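PDB 4JP0: insecticidal crystal protein Cry35Ab1, which forms, together with its partner Cry34Ab1, a binary insecticidal toxin active on western corn rootworm, probably acting on the larval midgut epithelium. Local coordinates for residues Asp3-Tyr8 against Val140-Leu145; Leu25-Val30 against Asn66-Asn71; Lys46-Pro51 against Thr199-Ile204; Asp54-Ile59 against Ile88-Ile93; Thr60-Asn65 against Thr195-Thr200. One frame throughout, in Å; residues are numbered along the deposited sequence. Where two conformers were deposited one is given.

Contact 1: residues Asp3-Tyr8 against Val140-Leu145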
# COMPACT_ATOMS: atom_id res chain seq x y z
N ASP A 3 12.34 9.36 -15.04
CA ASP A 3 12.82 8.94 -13.72
C ASP A 3 12.08 9.74 -12.66
O ASP A 3 11.90 10.96 -12.80
CB ASP A 3 14.31 9.22 -13.53
CG ASP A 3 15.19 8.44 -14.49
OD1 ASP A 3 14.85 7.28 -14.81
OD2 ASP A 3 16.23 8.92 -14.97
N THR A 4 11.67 9.08 -11.58
CA THR A 4 10.97 9.78 -10.52
C THR A 4 11.74 9.79 -9.19
O THR A 4 11.13 9.88 -8.11
CB THR A 4 9.55 9.22 -10.34
OG1 THR A 4 9.60 7.78 -10.26
CG2 THR A 4 8.71 9.51 -11.60
N ASN A 5 13.06 9.67 -9.27
CA ASN A 5 13.88 9.82 -8.08
C ASN A 5 14.82 10.99 -8.25
O ASN A 5 15.93 11.00 -7.76
CB ASN A 5 14.67 8.53 -7.80
CG ASN A 5 15.67 8.22 -8.89
OD1 ASN A 5 15.47 8.56 -10.07
ND2 ASN A 5 16.74 7.55 -8.51
N LYS A 6 14.33 12.01 -8.95
CA LYS A 6 15.14 13.20 -9.21
C LYS A 6 14.46 14.49 -8.81
O LYS A 6 13.22 14.60 -8.82
CB LYS A 6 15.45 13.27 -10.71
CG LYS A 6 16.46 12.22 -11.15
CD LYS A 6 16.66 12.27 -12.68
CE LYS A 6 17.86 11.40 -13.07
NZ LYS A 6 17.77 11.03 -14.49
N VAL A 7 15.29 15.49 -8.55
CA VAL A 7 14.80 16.84 -8.36
C VAL A 7 15.04 17.53 -9.72
O VAL A 7 16.15 17.50 -10.24
CB VAL A 7 15.63 17.61 -7.26
CG1 VAL A 7 15.12 19.03 -7.12
CG2 VAL A 7 15.53 16.86 -5.90
N TYR A 8 14.00 18.12 -10.29
CA TYR A 8 14.08 18.69 -11.61
C TYR A 8 13.86 20.18 -11.59
O TYR A 8 13.14 20.68 -10.76
CB TYR A 8 12.93 18.13 -12.45
CG TYR A 8 13.07 16.70 -12.88
CD1 TYR A 8 12.34 15.69 -12.25
CD2 TYR A 8 13.91 16.35 -13.93
CE1 TYR A 8 12.46 14.36 -12.68
CE2 TYR A 8 14.03 15.02 -14.34
CZ TYR A 8 13.29 14.05 -13.73
OH TYR A 8 13.38 12.75 -14.15
N VAL A 140 18.77 18.09 -11.24
CA VAL A 140 19.79 18.75 -10.42
C VAL A 140 20.18 17.90 -9.25
O VAL A 140 21.16 18.22 -8.58
CB VAL A 140 19.34 20.19 -9.92
CG1 VAL A 140 19.16 21.10 -11.09
CG2 VAL A 140 18.05 20.11 -9.11
N GLN A 141 19.41 16.82 -8.99
CA GLN A 141 19.76 15.88 -7.93
C GLN A 141 19.08 14.55 -8.19
O GLN A 141 17.95 14.51 -8.63
CB GLN A 141 19.36 16.41 -6.54
CG GLN A 141 19.88 15.52 -5.39
CD GLN A 141 19.62 16.13 -4.02
OE1 GLN A 141 19.18 17.27 -3.93
NE2 GLN A 141 19.88 15.38 -2.99
N THR A 142 19.79 13.46 -7.93
CA THR A 142 19.20 12.13 -8.00
C THR A 142 19.34 11.49 -6.60
O THR A 142 20.44 11.52 -6.00
CB THR A 142 19.92 11.26 -9.05
OG1 THR A 142 19.75 11.84 -10.35
CG2 THR A 142 19.22 9.88 -9.18
N ILE A 143 18.25 10.93 -6.11
CA ILE A 143 18.22 10.25 -4.83
C ILE A 143 18.17 8.77 -5.09
O ILE A 143 17.28 8.29 -5.79
CB ILE A 143 16.95 10.63 -4.04
CG1 ILE A 143 16.75 12.14 -4.01
CG2 ILE A 143 16.98 10.02 -2.60
CD1 ILE A 143 17.83 12.80 -3.37
N GLN A 144 19.10 8.02 -4.52
CA GLN A 144 19.10 6.56 -4.68
C GLN A 144 17.98 5.98 -3.81
O GLN A 144 17.80 6.36 -2.64
CB GLN A 144 20.48 5.98 -4.28
CG GLN A 144 21.71 6.51 -5.09
CD GLN A 144 21.66 6.16 -6.59
OE1 GLN A 144 21.06 5.16 -6.98
NE2 GLN A 144 22.31 6.99 -7.42
N LEU A 145 17.21 5.07 -4.39
CA LEU A 145 16.04 4.53 -3.69
C LEU A 145 16.32 3.20 -3.03
O LEU A 145 17.23 2.51 -3.42
CB LEU A 145 14.88 4.41 -4.66
CG LEU A 145 14.39 5.75 -5.22
CD1 LEU A 145 12.99 5.57 -5.74
CD2 LEU A 145 14.39 6.83 -4.14
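Val140 and Gln141 both sit across from the single residue Val7, a classic beta bulge where the first strand of the beta-trefoil, 6-12, pairs antiparallel with strand 135-142. Val7 is gripped from both: its N reaches Gln141 O at 2.8 Å, and its O takes Val140 N almost straight, at 173°. Val7 CG1 then rests on Val140 CG2, while CG2 leans on Gln141 CB. One residue back, Lys6 and Thr142 form a non-hydrogen-bonded pair whose side chains lie side by side and point the same way; Thr142 OG1 touches Lys6 CE, and the ammonium beyond it makes a salt bridge to Asp3. Asn5 closes the junction past the strand ends with two bonds to one residue. Its O accepts Ile143 N at 2.8 Å. Its side chain, with CG held between backbone N and carbonyl carbon (chi1 64°), packs CB on Leu145 CG and donates ND2 to Ile143 O at 2.9 Å, from above that carbonyl's plane.

Contact 2: residues Leu25-Val30 against Asn66-Asn71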
# COMPACT_ATOMS: atom_id res chain seq x y z
N LEU A 25 5.64 32.23 0.49
CA LEU A 25 4.18 32.15 0.45
C LEU A 25 3.81 30.69 0.21
O LEU A 25 3.98 30.17 -0.89
CB LEU A 25 3.59 33.05 -0.64
CG LEU A 25 3.56 34.54 -0.35
CD1 LEU A 25 3.19 35.36 -1.60
CD2 LEU A 25 2.55 34.81 0.76
N ASP A 26 3.27 30.02 1.22
CA ASP A 26 2.99 28.60 1.06
C ASP A 26 2.01 28.27 -0.10
O ASP A 26 2.17 27.25 -0.74
CB ASP A 26 2.49 27.98 2.35
CG ASP A 26 3.63 27.48 3.25
OD1 ASP A 26 4.83 27.78 3.00
OD2 ASP A 26 3.41 26.77 4.24
N ASP A 27 1.03 29.13 -0.38
CA ASP A 27 0.06 28.83 -1.46
C ASP A 27 0.39 29.50 -2.78
O ASP A 27 -0.50 29.78 -3.62
CB ASP A 27 -1.32 29.28 -1.05
CG ASP A 27 -1.77 28.65 0.23
OD1 ASP A 27 -1.82 27.40 0.25
OD2 ASP A 27 -2.05 29.30 1.26
N SER A 28 1.67 29.80 -2.93
CA SER A 28 2.17 30.49 -4.10
C SER A 28 1.66 30.00 -5.43
O SER A 28 1.59 28.78 -5.68
CB SER A 28 3.69 30.32 -4.15
OG SER A 28 4.25 31.12 -5.17
N GLY A 29 1.39 30.95 -6.33
CA GLY A 29 1.16 30.63 -7.73
C GLY A 29 2.49 30.23 -8.33
O GLY A 29 3.56 30.52 -7.78
N VAL A 30 2.45 29.56 -9.48
CA VAL A 30 3.64 29.20 -10.23
C VAL A 30 3.82 30.22 -11.36
O VAL A 30 2.88 30.51 -12.09
CB VAL A 30 3.51 27.80 -10.85
CG1 VAL A 30 4.78 27.46 -11.66
CG2 VAL A 30 3.29 26.78 -9.76
N ASN A 66 5.84 23.90 1.82
CA ASN A 66 5.32 22.74 2.55
C ASN A 66 5.06 21.52 1.65
O ASN A 66 4.18 20.68 1.95
CB ASN A 66 4.06 23.13 3.37
CG ASN A 66 3.83 22.23 4.57
OD1 ASN A 66 4.78 21.78 5.22
ND2 ASN A 66 2.57 21.93 4.85
N CYS A 67 5.85 21.41 0.58
CA CYS A 67 5.73 20.30 -0.34
C CYS A 67 4.31 20.20 -0.90
O CYS A 67 3.80 19.12 -1.08
CB CYS A 67 6.15 18.97 0.32
SG CYS A 67 7.91 18.96 0.70
N LYS A 68 3.67 21.34 -1.11
CA LYS A 68 2.41 21.36 -1.85
C LYS A 68 2.73 21.03 -3.34
O LYS A 68 3.90 21.02 -3.77
CB LYS A 68 1.74 22.71 -1.72
CG LYS A 68 1.13 22.96 -0.31
CD LYS A 68 0.60 24.37 -0.26
CE LYS A 68 0.30 24.82 1.18
NZ LYS A 68 -0.87 24.15 1.78
N VAL A 69 1.70 20.74 -4.12
CA VAL A 69 1.88 20.25 -5.47
C VAL A 69 1.18 21.12 -6.50
O VAL A 69 0.24 21.86 -6.19
CB VAL A 69 1.31 18.81 -5.60
CG1 VAL A 69 1.92 17.88 -4.50
CG2 VAL A 69 -0.20 18.81 -5.45
N TRP A 70 1.61 21.01 -7.75
CA TRP A 70 0.98 21.83 -8.78
C TRP A 70 -0.52 21.54 -8.83
O TRP A 70 -0.97 20.37 -8.83
CB TRP A 70 1.62 21.61 -10.16
CG TRP A 70 2.97 22.25 -10.37
CD1 TRP A 70 3.88 22.67 -9.43
CD2 TRP A 70 3.56 22.48 -11.63
NE1 TRP A 70 5.01 23.15 -10.05
CE2 TRP A 70 4.83 23.05 -11.41
CE3 TRP A 70 3.15 22.26 -12.94
CZ2 TRP A 70 5.68 23.41 -12.45
CZ3 TRP A 70 4.00 22.62 -13.97
CH2 TRP A 70 5.24 23.18 -13.71
N ASN A 71 -1.29 22.61 -8.94
CA ASN A 71 -2.70 22.53 -8.80
C ASN A 71 -3.32 23.53 -9.75
O ASN A 71 -2.91 24.67 -9.78
CB ASN A 71 -3.03 22.88 -7.35
CG ASN A 71 -4.52 22.91 -7.05
OD1 ASN A 71 -5.11 21.87 -6.70
ND2 ASN A 71 -5.13 24.11 -7.09
O HOH W 1 -3.30 24.37 0.08
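Residues 26-30 and 66-70 run about the same way, their end-to-end directions 25° apart, with no backbone bond between them; side chains, and the Asp26 carbonyl, make the contact. The first segment opens with a type I turn, Leu25-Ser28, closed by Ser28 N to Leu25 O at 3.1 Å. Lys68 does most of the touching. Its CD comes to 3.3 Å from Asp26 O, and its CE lies near Asp27 OD1; a bend at the last torsion (chi4 -71°) sets NZ 3.7 Å from Asp27 OD1, a long salt bridge. A water accepts from Lys68 NZ and donates weakly to the same Asp27 OD1, and Thr81 OG1 is a further hydrogen-bond partner of NZ. Beside this, Asp26 OD2 touches Asn66 CB. At the other end Val30 CG2 stands over one face of the Trp70 indole toward its rim, 4.2 Å from the centroid of the five-membered ring, a CH-pi contact. Trp70 also meets Trp47 edge-to-face, within the ricin B-type beta-trefoil. The chemistry thus splits in two: a buried valine-on-indole contact at one end, and at the other a long, partly water-mediated ion pair, so probably only a modest electrostatic hold.

Contact 3: residues Lys46-Pro51 against Thr199-Ile204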
# COMPACT_ATOMS: atom_id res chain seq x y z
N LYS A 46 12.74 24.07 -7.80
CA LYS A 46 13.01 22.63 -7.72
C LYS A 46 11.72 21.87 -7.58
O LYS A 46 10.95 22.16 -6.68
CB LYS A 46 13.90 22.31 -6.52
CG LYS A 46 15.35 22.81 -6.67
CD LYS A 46 16.21 22.42 -5.48
CE LYS A 46 17.59 23.08 -5.56
NZ LYS A 46 18.53 22.54 -4.53
N TRP A 47 11.56 20.86 -8.44
CA TRP A 47 10.33 20.09 -8.52
C TRP A 47 10.63 18.59 -8.43
O TRP A 47 11.65 18.12 -8.96
CB TRP A 47 9.57 20.41 -9.83
CG TRP A 47 9.39 21.84 -9.97
CD1 TRP A 47 10.04 22.67 -10.85
CD2 TRP A 47 8.54 22.66 -9.18
NE1 TRP A 47 9.63 23.97 -10.64
CE2 TRP A 47 8.74 23.99 -9.60
CE3 TRP A 47 7.65 22.41 -8.11
CZ2 TRP A 47 8.07 25.08 -9.00
CZ3 TRP A 47 6.97 23.50 -7.52
CH2 TRP A 47 7.18 24.81 -7.99
N PHE A 48 9.77 17.86 -7.72
CA PHE A 48 9.93 16.40 -7.60
C PHE A 48 8.73 15.72 -8.20
O PHE A 48 7.57 16.07 -7.87
CB PHE A 48 10.08 15.99 -6.12
CG PHE A 48 10.72 14.66 -5.92
CD1 PHE A 48 12.07 14.57 -5.62
CD2 PHE A 48 9.96 13.49 -6.01
CE1 PHE A 48 12.68 13.34 -5.43
CE2 PHE A 48 10.58 12.24 -5.83
CZ PHE A 48 11.93 12.18 -5.54
N LEU A 49 8.98 14.80 -9.12
CA LEU A 49 7.89 14.10 -9.77
C LEU A 49 7.59 12.81 -9.03
O LEU A 49 8.50 12.05 -8.74
CB LEU A 49 8.30 13.70 -11.18
CG LEU A 49 8.67 14.81 -12.15
CD1 LEU A 49 8.87 14.19 -13.55
CD2 LEU A 49 7.56 15.85 -12.16
N PHE A 50 6.33 12.60 -8.67
CA PHE A 50 5.92 11.27 -8.14
C PHE A 50 5.00 10.59 -9.15
O PHE A 50 4.12 11.24 -9.73
CB PHE A 50 5.19 11.41 -6.83
CG PHE A 50 6.10 11.81 -5.67
CD1 PHE A 50 6.01 13.05 -5.09
CD2 PHE A 50 7.03 10.92 -5.17
CE1 PHE A 50 6.79 13.39 -4.00
CE2 PHE A 50 7.85 11.28 -4.10
CZ PHE A 50 7.71 12.51 -3.51
N PRO A 51 5.19 9.30 -9.38
CA PRO A 51 4.38 8.58 -10.34
C PRO A 51 3.09 8.08 -9.67
O PRO A 51 3.10 7.69 -8.50
CB PRO A 51 5.28 7.40 -10.74
CG PRO A 51 6.00 7.05 -9.41
CD PRO A 51 6.16 8.40 -8.69
N THR A 199 14.71 13.55 2.90
CA THR A 199 15.33 12.40 3.50
C THR A 199 14.62 11.10 3.22
O THR A 199 15.26 10.06 3.20
CB THR A 199 15.50 12.55 5.04
OG1 THR A 199 14.21 12.69 5.66
CG2 THR A 199 16.26 13.83 5.37
N THR A 200 13.31 11.12 3.00
CA THR A 200 12.59 9.90 2.78
C THR A 200 11.47 10.10 1.75
O THR A 200 10.37 9.92 2.05
CB THR A 200 12.07 9.26 4.12
OG1 THR A 200 11.27 8.14 3.83
CG2 THR A 200 11.26 10.24 4.90
N PRO A 201 11.83 10.53 0.54
CA PRO A 201 10.78 10.88 -0.44
C PRO A 201 9.91 9.69 -0.78
O PRO A 201 8.77 9.88 -1.18
CB PRO A 201 11.57 11.36 -1.67
CG PRO A 201 12.97 10.74 -1.46
CD PRO A 201 13.19 10.80 0.02
N TYR A 202 10.46 8.48 -0.69
CA TYR A 202 9.64 7.28 -0.81
C TYR A 202 9.63 6.49 0.46
O TYR A 202 10.70 6.18 1.01
CB TYR A 202 10.11 6.38 -1.95
CG TYR A 202 9.83 7.00 -3.30
CD1 TYR A 202 10.78 7.84 -3.91
CD2 TYR A 202 8.61 6.80 -3.94
CE1 TYR A 202 10.53 8.43 -5.19
CE2 TYR A 202 8.35 7.37 -5.19
CZ TYR A 202 9.31 8.18 -5.80
OH TYR A 202 8.99 8.76 -7.00
N TYR A 203 8.43 6.15 0.93
CA TYR A 203 8.31 5.25 2.10
C TYR A 203 8.20 3.83 1.60
O TYR A 203 7.76 3.61 0.46
CB TYR A 203 7.03 5.58 2.90
CG TYR A 203 7.18 6.80 3.82
CD1 TYR A 203 7.50 8.05 3.30
CD2 TYR A 203 6.99 6.67 5.22
CE1 TYR A 203 7.67 9.16 4.15
CE2 TYR A 203 7.12 7.73 6.04
CZ TYR A 203 7.46 8.99 5.51
OH TYR A 203 7.58 10.06 6.36
N ILE A 204 8.54 2.86 2.44
CA ILE A 204 8.41 1.45 2.11
C ILE A 204 7.17 0.88 2.79
O ILE A 204 7.01 0.97 4.02
CB ILE A 204 9.65 0.68 2.59
CG1 ILE A 204 10.88 1.18 1.87
CG2 ILE A 204 9.54 -0.85 2.28
CD1 ILE A 204 12.21 0.70 2.54
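Tyr202 drops its ring among Phe48, Phe50 and Pro51, and each of the three meets a different part of it. Phe50 slides past Tyr202 in the opposite direction and turns its edge to the phenol's face, a T-shaped pair with centroids 5.3 Å apart and planes at 75°. The close point is Phe50 CD2, 3.6 Å from Tyr202 CZ. Phe48 CE2 lies 3.9 Å from Tyr202 CE1, an atom near the plane of the Phe48 ring and at its edge. Pro51 arrives tip to tip, with CD 3.3 Å from Tyr202 OH.

Here the beta-trefoil meets the P42-type toxin part of the chain: strand 43-52 belongs to the trefoil's sheet, whereas strand 202-221 belongs to the long antiparallel sheet beyond it. The axes of the short pieces 47-51 and 202-204 come no closer than 11.2 Å, at 38°, too far for backbone pairing. Side chains bridge that gap. Pro201 fits against the ends of the Phe48 and Phe50 rings: its CB sits 4.0 Å from Phe48 CZ, and its carbonyl O is 3.4 Å from Phe50 CE2. The two phenylalanines also pack together, Phe48 CD2 lying over the rim of one face of the Phe50 ring. Tyr202 OH, buried among these carbons, is hydrogen-bonded to Thr4 O, while Leu180 and Leu145 touch the same tyrosine.

Contact 4: residues Asp54-Ile59 against Ile88-Ile93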
# COMPACT_ATOMS: atom_id res chain seq x y z
N ASP A 54 -1.76 4.87 -14.19
CA ASP A 54 -2.08 5.25 -15.56
C ASP A 54 -1.14 6.29 -16.19
O ASP A 54 -1.58 7.23 -16.87
CB ASP A 54 -3.57 5.67 -15.67
CG ASP A 54 -4.53 4.61 -15.11
OD1 ASP A 54 -4.47 3.45 -15.55
OD2 ASP A 54 -5.40 4.85 -14.23
N ASP A 55 0.16 6.09 -15.94
CA ASP A 55 1.21 6.88 -16.56
C ASP A 55 1.01 8.38 -16.33
O ASP A 55 1.16 9.20 -17.25
CB ASP A 55 1.32 6.55 -18.05
CG ASP A 55 1.47 5.05 -18.32
OD1 ASP A 55 2.31 4.39 -17.67
OD2 ASP A 55 0.79 4.46 -19.17
N GLN A 56 0.66 8.74 -15.11
CA GLN A 56 0.53 10.16 -14.74
C GLN A 56 1.48 10.51 -13.61
O GLN A 56 2.12 9.62 -13.05
CB GLN A 56 -0.89 10.49 -14.33
CG GLN A 56 -1.87 10.48 -15.53
CD GLN A 56 -3.30 10.73 -15.07
OE1 GLN A 56 -3.88 9.91 -14.39
NE2 GLN A 56 -3.85 11.84 -15.44
N TYR A 57 1.57 11.80 -13.29
CA TYR A 57 2.49 12.27 -12.29
C TYR A 57 1.87 13.34 -11.41
O TYR A 57 0.94 14.04 -11.84
CB TYR A 57 3.69 12.96 -12.95
CG TYR A 57 4.45 12.08 -13.88
CD1 TYR A 57 4.12 12.03 -15.22
CD2 TYR A 57 5.47 11.27 -13.41
CE1 TYR A 57 4.81 11.23 -16.09
CE2 TYR A 57 6.17 10.47 -14.29
CZ TYR A 57 5.83 10.45 -15.63
OH TYR A 57 6.50 9.64 -16.53
N ILE A 58 2.45 13.48 -10.21
CA ILE A 58 2.15 14.61 -9.32
C ILE A 58 3.43 15.43 -9.32
O ILE A 58 4.53 14.88 -9.16
CB ILE A 58 1.87 14.12 -7.88
CG1 ILE A 58 0.64 13.21 -7.85
CG2 ILE A 58 1.67 15.33 -6.97
CD1 ILE A 58 -0.66 13.91 -8.36
N ILE A 59 3.32 16.74 -9.51
CA ILE A 59 4.52 17.59 -9.53
C ILE A 59 4.58 18.36 -8.19
O ILE A 59 3.69 19.20 -7.87
CB ILE A 59 4.43 18.57 -10.70
CG1 ILE A 59 4.23 17.80 -12.03
CG2 ILE A 59 5.68 19.50 -10.70
CD1 ILE A 59 4.09 18.72 -13.31
N ILE A 88 -7.41 17.68 -10.64
CA ILE A 88 -6.68 18.84 -11.14
C ILE A 88 -5.26 18.90 -10.68
O ILE A 88 -4.62 19.93 -10.89
CB ILE A 88 -7.34 20.12 -10.66
CG1 ILE A 88 -7.22 20.19 -9.12
CG2 ILE A 88 -8.78 20.23 -11.17
CD1 ILE A 88 -7.40 21.63 -8.51
N GLN A 89 -4.78 17.89 -9.96
CA GLN A 89 -3.37 17.89 -9.60
C GLN A 89 -2.61 16.82 -10.39
O GLN A 89 -1.44 16.61 -10.16
CB GLN A 89 -3.21 17.66 -8.11
CG GLN A 89 -3.80 18.80 -7.28
CD GLN A 89 -3.79 18.50 -5.80
OE1 GLN A 89 -3.56 17.37 -5.40
NE2 GLN A 89 -4.06 19.50 -5.00
N LYS A 90 -3.30 16.13 -11.30
CA LYS A 90 -2.63 15.05 -12.08
C LYS A 90 -2.09 15.53 -13.43
O LYS A 90 -2.75 16.28 -14.15
CB LYS A 90 -3.59 13.87 -12.31
CG LYS A 90 -4.14 13.24 -11.01
CD LYS A 90 -4.88 11.92 -11.32
CE LYS A 90 -6.21 12.22 -11.94
NZ LYS A 90 -7.07 10.97 -12.26
N TRP A 91 -0.90 15.09 -13.79
CA TRP A 91 -0.26 15.54 -15.03
C TRP A 91 0.21 14.38 -15.89
O TRP A 91 0.49 13.29 -15.37
CB TRP A 91 0.97 16.42 -14.69
CG TRP A 91 0.58 17.59 -13.83
CD1 TRP A 91 0.48 17.61 -12.48
CD2 TRP A 91 0.17 18.87 -14.30
NE1 TRP A 91 0.04 18.85 -12.06
CE2 TRP A 91 -0.15 19.64 -13.17
CE3 TRP A 91 0.06 19.45 -15.57
CZ2 TRP A 91 -0.57 20.97 -13.26
CZ3 TRP A 91 -0.35 20.77 -15.66
CH2 TRP A 91 -0.68 21.51 -14.53
N GLN A 92 0.30 14.64 -17.20
CA GLN A 92 0.94 13.75 -18.15
C GLN A 92 2.13 14.52 -18.67
O GLN A 92 2.02 15.73 -18.86
CB GLN A 92 0.01 13.39 -19.32
CG GLN A 92 -1.06 12.41 -18.94
CD GLN A 92 -1.99 12.13 -20.10
OE1 GLN A 92 -3.20 12.31 -19.97
NE2 GLN A 92 -1.44 11.70 -21.25
N ILE A 93 3.27 13.85 -18.86
CA ILE A 93 4.44 14.53 -19.44
C ILE A 93 4.80 13.75 -20.68
O ILE A 93 5.16 12.58 -20.60
CB ILE A 93 5.57 14.55 -18.41
CG1 ILE A 93 5.10 15.31 -17.18
CG2 ILE A 93 6.80 15.23 -18.95
CD1 ILE A 93 6.18 15.37 -16.09
O HOH W 2 2.62 10.90 -18.83
O HOH W 3 5.70 9.91 -19.21
O HOH W 4 0.64 17.97 -9.20
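Tyr57 and Trp91 exchange both backbone bonds of a single antiparallel bridge, Tyr57 N to Trp91 O at 2.8 Å and Trp91 N to Tyr57 O at 2.9 Å. Around it, Ile59 crosses the indole at about a right angle, its CD1 over one face, 3.9 Å from the centroid of the five-membered ring; CG1 anti to the carbonyl carbon (chi1 -55°) starts the branch that way. Tyr57 CD1 meets Ile93 CG1, and Gln56 NE2, weakly hydrogen-bonded to Asp105 OD2, lies against Lys90 CB. Beyond this one bridge the short strands 56-59 and 91-93 splay at 110°, joining strand 56-61 to the hairpin of 91-96 and 99-104 in the ricin B-type beta-trefoil. Waters take over where the backbones part: one is held by Ile59 N and Gln89 O, with a weak bond from Trp91 NE1, and another links Asp55 O with Ile93 N. Further out, a third water bonds to Tyr57 OH and donates to Ile93 O, and the same hydroxyl bonds to Leu2 N. Gln89 is fixed through its side-chain amide by Ser83, Asn71 and Thr81.

Contact 5: residues Thr60-Asn65 against Thr195-Thr200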
# COMPACT_ATOMS: atom_id res chain seq x y z
N THR A 60 5.64 18.08 -7.42
CA THR A 60 5.71 18.53 -6.03
C THR A 60 6.77 19.56 -5.81
O THR A 60 7.89 19.41 -6.30
CB THR A 60 6.07 17.33 -5.15
OG1 THR A 60 5.11 16.28 -5.38
CG2 THR A 60 5.99 17.69 -3.64
N SER A 61 6.41 20.62 -5.10
CA SER A 61 7.41 21.65 -4.78
C SER A 61 8.44 20.99 -3.84
O SER A 61 8.12 20.52 -2.73
CB SER A 61 6.73 22.83 -4.11
OG SER A 61 7.64 23.91 -4.03
N TYR A 62 9.70 20.99 -4.26
CA TYR A 62 10.68 20.20 -3.52
C TYR A 62 11.19 20.92 -2.29
O TYR A 62 12.01 21.81 -2.40
CB TYR A 62 11.83 19.77 -4.43
CG TYR A 62 12.86 18.89 -3.74
CD1 TYR A 62 12.58 17.57 -3.45
CD2 TYR A 62 14.10 19.40 -3.37
CE1 TYR A 62 13.53 16.76 -2.82
CE2 TYR A 62 15.04 18.62 -2.76
CZ TYR A 62 14.76 17.31 -2.46
OH TYR A 62 15.71 16.51 -1.87
N ALA A 63 10.67 20.54 -1.12
CA ALA A 63 11.09 21.12 0.15
C ALA A 63 10.89 22.64 0.15
O ALA A 63 11.69 23.40 0.73
CB ALA A 63 12.54 20.81 0.44
N ALA A 64 9.84 23.06 -0.54
CA ALA A 64 9.41 24.44 -0.48
C ALA A 64 7.88 24.44 -0.45
O ALA A 64 7.26 23.46 -0.87
CB ALA A 64 9.89 25.21 -1.67
N ASN A 65 7.29 25.53 0.02
CA ASN A 65 5.81 25.63 0.12
C ASN A 65 5.18 24.43 0.79
O ASN A 65 4.11 24.00 0.40
CB ASN A 65 5.19 25.82 -1.29
CG ASN A 65 5.98 26.80 -2.15
OD1 ASN A 65 6.69 26.40 -3.08
ND2 ASN A 65 5.83 28.10 -1.86
N THR A 195 11.54 18.26 5.46
CA THR A 195 12.57 17.33 5.85
C THR A 195 12.23 15.93 5.33
O THR A 195 13.12 15.17 4.92
CB THR A 195 12.71 17.27 7.36
OG1 THR A 195 13.02 18.59 7.84
CG2 THR A 195 13.95 16.47 7.73
N GLN A 196 10.94 15.61 5.35
CA GLN A 196 10.43 14.38 4.81
C GLN A 196 10.84 14.12 3.34
O GLN A 196 11.39 13.07 2.99
CB GLN A 196 8.89 14.39 4.92
CG GLN A 196 8.26 13.06 4.54
CD GLN A 196 6.76 13.12 4.45
OE1 GLN A 196 6.22 14.00 3.79
NE2 GLN A 196 6.07 12.18 5.12
N ILE A 197 10.55 15.07 2.47
CA ILE A 197 10.88 14.87 1.08
C ILE A 197 12.41 14.82 0.82
O ILE A 197 12.84 14.22 -0.15
CB ILE A 197 10.17 15.91 0.18
CG1 ILE A 197 10.06 15.35 -1.25
CG2 ILE A 197 10.94 17.24 0.20
CD1 ILE A 197 9.02 16.06 -2.10
N LYS A 198 13.20 15.49 1.66
CA LYS A 198 14.64 15.50 1.48
C LYS A 198 15.32 14.24 1.95
O LYS A 198 16.38 13.87 1.41
CB LYS A 198 15.25 16.72 2.21
CG LYS A 198 15.06 17.96 1.42
CD LYS A 198 15.38 19.23 2.20
CE LYS A 198 16.83 19.43 2.42
NZ LYS A 198 17.04 20.28 3.64
N THR A 199 14.71 13.55 2.90
CA THR A 199 15.33 12.40 3.50
C THR A 199 14.62 11.10 3.22
O THR A 199 15.26 10.06 3.20
CB THR A 199 15.50 12.55 5.04
OG1 THR A 199 14.21 12.69 5.66
CG2 THR A 199 16.26 13.83 5.37
N THR A 200 13.31 11.12 3.00
CA THR A 200 12.59 9.90 2.78
C THR A 200 11.47 10.10 1.75
O THR A 200 10.37 9.92 2.05
CB THR A 200 12.07 9.26 4.12
OG1 THR A 200 11.27 8.14 3.83
CG2 THR A 200 11.26 10.24 4.90
O HOH W 5 15.11 13.61 -1.65
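Thr60 CG2 starts the contact, lying 3.8 Å from Ile197 CD1 as the two side chains slide past each other in opposite directions. Ser61 turns back from the helix, and its OG donates to Asn65 OD1 at 2.8 Å, a bond from one end of the loop to the other. Tyr62 swings forward, its CG anti to the backbone N (chi1 -177°). Its CE1 comes 4.0 Å from Ile197 CG2, and its hydroxyl lies against Lys198 CG, the two side chains crossing at about a right angle. A water in the plane of the phenol ring, at its edge, bonds to Tyr62 OH and donates to Ile197 O at 2.8 Å, so it serves a carbonyl in the last turn of the helix. Ala63, in a left-handed backbone conformation, points CB at the helix and meets both Ile197 CG2 and, at 3.7 Å, Lys198 CD. Ile197 is thus the main helix residue here, packed by Thr60, Tyr62 and Ala63. Asn65 then ties the loop back to Thr21 and Tyr22. Helix 193-199 sits against the end of trefoil strand 56-61, with Cys67 also touching Ile197, and leads through Thr200 and Pro201 into strand 202-221 of the long sheet.

In the fold
Contacts 1, 3, 4 and 5 all reach the trefoil sheet that includes strands 6-12, 43-52 and 56-61; contact 2 lies beside it, on strand 69-73, which follows 56-61 in the chain. The first segments come in numerical order, from residue 3 to 65. Contacts 2 and 4 stay within the ricin B-type trefoil, whereas contacts 3 and 5 join the trefoil to helix 193-199 and strand 202-221, sharing Thr199 and Thr200. Contact 3 is close to both 1 and 5, centres about 8 Å apart, while the centres of contacts 1 and 2 lie about 20 Å apart. Contact 1 brings the trefoil's two ends together, and contacts 3 and 5 fasten the long toxin sheet to it.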